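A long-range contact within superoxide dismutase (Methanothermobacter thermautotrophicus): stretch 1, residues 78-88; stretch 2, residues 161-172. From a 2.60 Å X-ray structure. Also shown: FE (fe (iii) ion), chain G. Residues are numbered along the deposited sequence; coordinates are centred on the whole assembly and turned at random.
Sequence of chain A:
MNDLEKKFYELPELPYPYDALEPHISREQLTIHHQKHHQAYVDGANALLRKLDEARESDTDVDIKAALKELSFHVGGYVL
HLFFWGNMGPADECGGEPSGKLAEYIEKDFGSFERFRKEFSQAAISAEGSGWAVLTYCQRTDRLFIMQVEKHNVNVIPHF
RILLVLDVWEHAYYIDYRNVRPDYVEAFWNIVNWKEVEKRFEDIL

Stretch 1, residues 78-88: YVLHLFFWGNM
Stretch 2 (161-172) RILLVLDVWEHA

How do the two backbones meet? Residues 78-86 form a helix that begins earlier in the chain, with phi/psi close to -63/-42; Asn87, at -104/30, is the first residue to leave it, and Met88 is extended at -124/161. The other stretch runs as a strand through 164-167, with phi near -140 and psi between 111 and 141 up to Leu166, then -71/135 at Asp167. The strand crosses the helix at -106°, the axes approaching to 7.3 Å. Register is set by Phe84 opposite Val165, CA to CA 5.3 Å, and Asn87 opposite Leu164, CA to CA 6.6 Å. Strand alternation turns Val165 and Asp167 toward the helix and Leu164 and Leu166 away from it, while Ile162, at -89/131, also points toward it.

Which polar groups tie the helix end to the strand? Asn87, chi1 p and chi2 -136°, directs its amide at the backbone of a single residue. Val165 N donates to Asn87 OD1 at 2.9 Å, and Asn87 ND2 donates to Val165 O at 3.2 Å, so the side chain satisfies both the NH and the carbonyl of Val165. The second bond is the straighter, 155° at the hydrogen against 131°. Asn87 itself is held by its backbone, Asn87 N donating to Phe83 O at 3.0 Å.

Which apolar side chains pack across the contact? Ile162 (m, t) reaches the helix with CD1, 3.8 Å from Leu80 CD2 and 4.1 Å from Val79 CG1. Ile162 CB lies over one face of the Phe83 ring (chi1 m, chi2 71°), 4.0 Å from the ring centroid. Val165, whose chi1 of 140° is between wells, places CG2 3.8 Å from Leu80 CD2 and CG1 3.6 Å from Phe84 CB. Leu80 is m, t, and its CB points sideways although its end comes nearer the strand. Phe84 (chi1 t, chi2 53°) lays its ring along the strand: Val165 O meets the ring edge, 3.3 Å from Phe84 CD1, and Asp167 CB sits over one face, 3.9 Å from the centroid and only 13° off the normal. Phe84 CE1 also comes within 4.0 Å of Leu166 CD1.

How does the iron join the stretches? His81 from the helix (chi1 m, chi2 82°) binds FE through NE2 at 2.1 Å; Asp167 (chi1 t, chi2 -3°) binds it through OD2 at 1.9 Å, and His171 (chi1 p, chi2 -146°) through NE2 at 2.1 Å. Water 1 adds its oxygen at 1.9 Å from FE, and one further ligand comes from elsewhere in the structure. The shared metal accounts for the 3.4 Å between His81 NE2 and Asp167 OD2, which is not a hydrogen bond. The His81 and His171 rings meet rim to rim, centroids 5.9 Å apart and planes at 44°. Asp167 OD1, left free of the metal, accepts from Trp169 N at 2.9 Å, a bond within the same stretch.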

# COMPACT_ATOMS: atom_id res chain seq x y z
N TYR A 78 5.34 -12.68 -11.79
CA TYR A 78 5.96 -13.83 -12.42
C TYR A 78 6.11 -15.01 -11.45
O TYR A 78 5.76 -16.14 -11.79
CB TYR A 78 7.34 -13.46 -12.94
CG TYR A 78 8.13 -14.66 -13.43
CD1 TYR A 78 7.97 -15.15 -14.72
CD2 TYR A 78 9.01 -15.33 -12.57
CE1 TYR A 78 8.66 -16.26 -15.15
CE2 TYR A 78 9.70 -16.44 -13.00
CZ TYR A 78 9.52 -16.90 -14.29
OH TYR A 78 10.21 -18.02 -14.69
N VAL A 79 6.66 -14.74 -10.27
CA VAL A 79 6.95 -15.79 -9.30
C VAL A 79 5.69 -16.47 -8.78
O VAL A 79 5.63 -17.69 -8.72
CB VAL A 79 7.74 -15.25 -8.07
CG1 VAL A 79 7.91 -16.34 -7.05
CG2 VAL A 79 9.10 -14.75 -8.50
N LEU A 80 4.68 -15.69 -8.40
CA LEU A 80 3.44 -16.26 -7.87
C LEU A 80 2.66 -17.10 -8.89
O LEU A 80 2.11 -18.16 -8.53
CB LEU A 80 2.53 -15.15 -7.33
CG LEU A 80 3.01 -14.49 -6.03
CD1 LEU A 80 2.19 -13.30 -5.66
CD2 LEU A 80 2.96 -15.52 -4.94
N HIS A 81 2.59 -16.65 -10.15
CA HIS A 81 1.91 -17.45 -11.17
C HIS A 81 2.70 -18.74 -11.37
O HIS A 81 2.11 -19.80 -11.55
CB HIS A 81 1.74 -16.68 -12.51
CG HIS A 81 0.62 -15.67 -12.50
ND1 HIS A 81 0.77 -14.41 -11.97
CD2 HIS A 81 -0.65 -15.72 -12.98
CE1 HIS A 81 -0.35 -13.72 -12.14
NE2 HIS A 81 -1.23 -14.49 -12.75
N LEU A 82 4.02 -18.66 -11.30
CA LEU A 82 4.83 -19.86 -11.44
C LEU A 82 4.48 -20.95 -10.42
O LEU A 82 4.28 -22.10 -10.79
CB LEU A 82 6.31 -19.53 -11.30
CG LEU A 82 7.29 -20.70 -11.49
CD1 LEU A 82 7.17 -21.23 -12.93
CD2 LEU A 82 8.74 -20.23 -11.24
N PHE A 83 4.41 -20.59 -9.14
CA PHE A 83 4.03 -21.55 -8.10
C PHE A 83 2.57 -21.95 -8.19
O PHE A 83 2.20 -23.06 -7.80
CB PHE A 83 4.32 -20.99 -6.70
CG PHE A 83 5.78 -21.00 -6.31
CD1 PHE A 83 6.69 -20.14 -6.91
CD2 PHE A 83 6.25 -21.90 -5.36
CE1 PHE A 83 8.04 -20.16 -6.57
CE2 PHE A 83 7.60 -21.93 -5.01
CZ PHE A 83 8.49 -21.06 -5.62
N PHE A 84 1.73 -21.04 -8.69
CA PHE A 84 0.29 -21.27 -8.78
C PHE A 84 0.03 -22.44 -9.73
O PHE A 84 -0.62 -23.41 -9.35
CB PHE A 84 -0.41 -20.01 -9.29
CG PHE A 84 -1.91 -20.14 -9.38
CD1 PHE A 84 -2.65 -20.55 -8.28
CD2 PHE A 84 -2.58 -19.81 -10.55
CE1 PHE A 84 -4.05 -20.63 -8.34
CE2 PHE A 84 -3.97 -19.89 -10.63
CZ PHE A 84 -4.71 -20.30 -9.52
N TRP A 85 0.54 -22.35 -10.95
CA TRP A 85 0.37 -23.42 -11.93
C TRP A 85 0.87 -24.73 -11.33
O TRP A 85 0.29 -25.80 -11.52
CB TRP A 85 1.15 -23.12 -13.20
CG TRP A 85 0.87 -21.79 -13.81
CD1 TRP A 85 1.78 -20.93 -14.34
CD2 TRP A 85 -0.41 -21.17 -13.98
NE1 TRP A 85 1.15 -19.81 -14.83
CE2 TRP A 85 -0.19 -19.93 -14.62
CE3 TRP A 85 -1.72 -21.55 -13.66
CZ2 TRP A 85 -1.23 -19.06 -14.94
CZ3 TRP A 85 -2.76 -20.68 -13.98
CH2 TRP A 85 -2.51 -19.45 -14.61
N GLY A 86 1.95 -24.62 -10.57
CA GLY A 86 2.63 -25.80 -10.10
C GLY A 86 1.89 -26.54 -9.00
O GLY A 86 2.05 -27.76 -8.86
N ASN A 87 1.09 -25.82 -8.20
CA ASN A 87 0.33 -26.50 -7.16
C ASN A 87 -1.14 -26.66 -7.53
O ASN A 87 -2.02 -26.70 -6.66
CB ASN A 87 0.52 -25.82 -5.77
CG ASN A 87 0.05 -24.35 -5.71
OD1 ASN A 87 0.76 -23.50 -5.13
ND2 ASN A 87 -1.14 -24.05 -6.23
N MET A 88 -1.39 -26.79 -8.84
CA MET A 88 -2.64 -27.37 -9.33
C MET A 88 -2.37 -28.55 -10.27
O MET A 88 -1.28 -28.70 -10.80
CB MET A 88 -3.48 -26.33 -10.07
CG MET A 88 -3.90 -25.13 -9.23
SD MET A 88 -5.05 -24.00 -10.09
CE MET A 88 -3.93 -23.10 -11.12
N ARG A 161 9.26 -18.44 2.31
CA ARG A 161 9.22 -19.20 1.06
C ARG A 161 7.83 -19.73 0.77
O ARG A 161 7.03 -19.92 1.68
CB ARG A 161 10.20 -20.36 1.12
CG ARG A 161 11.58 -19.95 1.62
CD ARG A 161 12.68 -20.47 0.72
NE ARG A 161 12.98 -19.50 -0.33
CZ ARG A 161 13.62 -19.78 -1.46
NH1 ARG A 161 14.03 -21.02 -1.71
NH2 ARG A 161 13.84 -18.81 -2.35
N ILE A 162 7.55 -19.98 -0.51
CA ILE A 162 6.18 -20.31 -0.91
C ILE A 162 5.91 -21.81 -0.85
O ILE A 162 6.68 -22.62 -1.38
CB ILE A 162 5.87 -19.81 -2.35
CG1 ILE A 162 6.05 -18.30 -2.44
CG2 ILE A 162 4.44 -20.17 -2.73
CD1 ILE A 162 5.87 -17.77 -3.85
N LEU A 163 4.81 -22.18 -0.21
CA LEU A 163 4.36 -23.57 -0.21
C LEU A 163 3.14 -23.79 -1.10
O LEU A 163 3.12 -24.71 -1.93
CB LEU A 163 4.04 -24.01 1.22
CG LEU A 163 5.22 -24.02 2.17
CD1 LEU A 163 4.79 -24.46 3.55
CD2 LEU A 163 6.29 -24.95 1.59
N LEU A 164 2.13 -22.95 -0.91
CA LEU A 164 0.85 -23.09 -1.58
C LEU A 164 0.37 -21.70 -1.97
O LEU A 164 0.53 -20.75 -1.19
CB LEU A 164 -0.18 -23.70 -0.63
CG LEU A 164 -1.32 -24.55 -1.19
CD1 LEU A 164 -2.52 -24.36 -0.28
CD2 LEU A 164 -1.66 -24.17 -2.60
N VAL A 165 -0.23 -21.57 -3.14
CA VAL A 165 -0.59 -20.27 -3.66
C VAL A 165 -1.95 -20.33 -4.36
O VAL A 165 -2.24 -21.27 -5.10
CB VAL A 165 0.52 -19.77 -4.64
CG1 VAL A 165 -0.09 -19.10 -5.84
CG2 VAL A 165 1.45 -18.81 -3.93
N LEU A 166 -2.79 -19.34 -4.11
CA LEU A 166 -4.09 -19.27 -4.78
C LEU A 166 -4.36 -17.86 -5.36
O LEU A 166 -4.55 -16.91 -4.60
CB LEU A 166 -5.19 -19.65 -3.78
CG LEU A 166 -6.62 -19.42 -4.24
CD1 LEU A 166 -6.84 -20.12 -5.58
CD2 LEU A 166 -7.57 -19.91 -3.17
N ASP A 167 -4.37 -17.74 -6.68
CA ASP A 167 -4.58 -16.44 -7.32
C ASP A 167 -6.04 -16.04 -7.10
O ASP A 167 -6.95 -16.85 -7.27
CB ASP A 167 -4.24 -16.49 -8.82
CG ASP A 167 -4.24 -15.11 -9.48
OD1 ASP A 167 -4.56 -14.14 -8.78
OD2 ASP A 167 -3.92 -14.97 -10.71
N VAL A 168 -6.26 -14.79 -6.73
CA VAL A 168 -7.61 -14.33 -6.52
C VAL A 168 -7.80 -12.92 -7.11
O VAL A 168 -8.83 -12.27 -6.88
CB VAL A 168 -7.92 -14.39 -5.00
CG1 VAL A 168 -7.58 -13.07 -4.30
CG2 VAL A 168 -9.36 -14.82 -4.79
N TRP A 169 -6.81 -12.47 -7.89
CA TRP A 169 -7.06 -11.49 -8.95
C TRP A 169 -8.33 -11.85 -9.72
O TRP A 169 -8.61 -13.02 -9.97
CB TRP A 169 -5.89 -11.45 -9.95
CG TRP A 169 -4.66 -10.74 -9.47
CD1 TRP A 169 -3.86 -11.11 -8.42
CD2 TRP A 169 -4.08 -9.55 -10.02
NE1 TRP A 169 -2.83 -10.23 -8.29
CE2 TRP A 169 -2.93 -9.26 -9.26
CE3 TRP A 169 -4.42 -8.71 -11.09
CZ2 TRP A 169 -2.11 -8.15 -9.53
CZ3 TRP A 169 -3.61 -7.61 -11.36
CH2 TRP A 169 -2.47 -7.34 -10.58
N GLU A 170 -9.10 -10.84 -10.10
CA GLU A 170 -10.34 -11.09 -10.81
C GLU A 170 -10.08 -11.80 -12.15
O GLU A 170 -10.89 -12.65 -12.56
CB GLU A 170 -11.11 -9.78 -11.00
CG GLU A 170 -11.58 -9.19 -9.65
CD GLU A 170 -12.29 -7.84 -9.76
OE1 GLU A 170 -11.75 -6.91 -10.40
OE2 GLU A 170 -13.40 -7.70 -9.20
N HIS A 171 -8.96 -11.50 -12.80
CA HIS A 171 -8.67 -12.18 -14.07
C HIS A 171 -8.57 -13.69 -13.92
O HIS A 171 -8.67 -14.42 -14.91
CB HIS A 171 -7.41 -11.57 -14.80
CG HIS A 171 -6.10 -11.70 -14.09
ND1 HIS A 171 -5.13 -10.72 -14.18
CD2 HIS A 171 -5.54 -12.70 -13.36
CE1 HIS A 171 -4.04 -11.11 -13.54
NE2 HIS A 171 -4.25 -12.31 -13.03
N ALA A 172 -8.40 -14.19 -12.71
CA ALA A 172 -8.20 -15.62 -12.55
C ALA A 172 -9.52 -16.40 -12.60
O ALA A 172 -9.51 -17.62 -12.74
CB ALA A 172 -7.45 -15.90 -11.23
FE FE G . -3.23 -13.98 -12.20
O HOH W 1 -2.55 -12.51 -11.18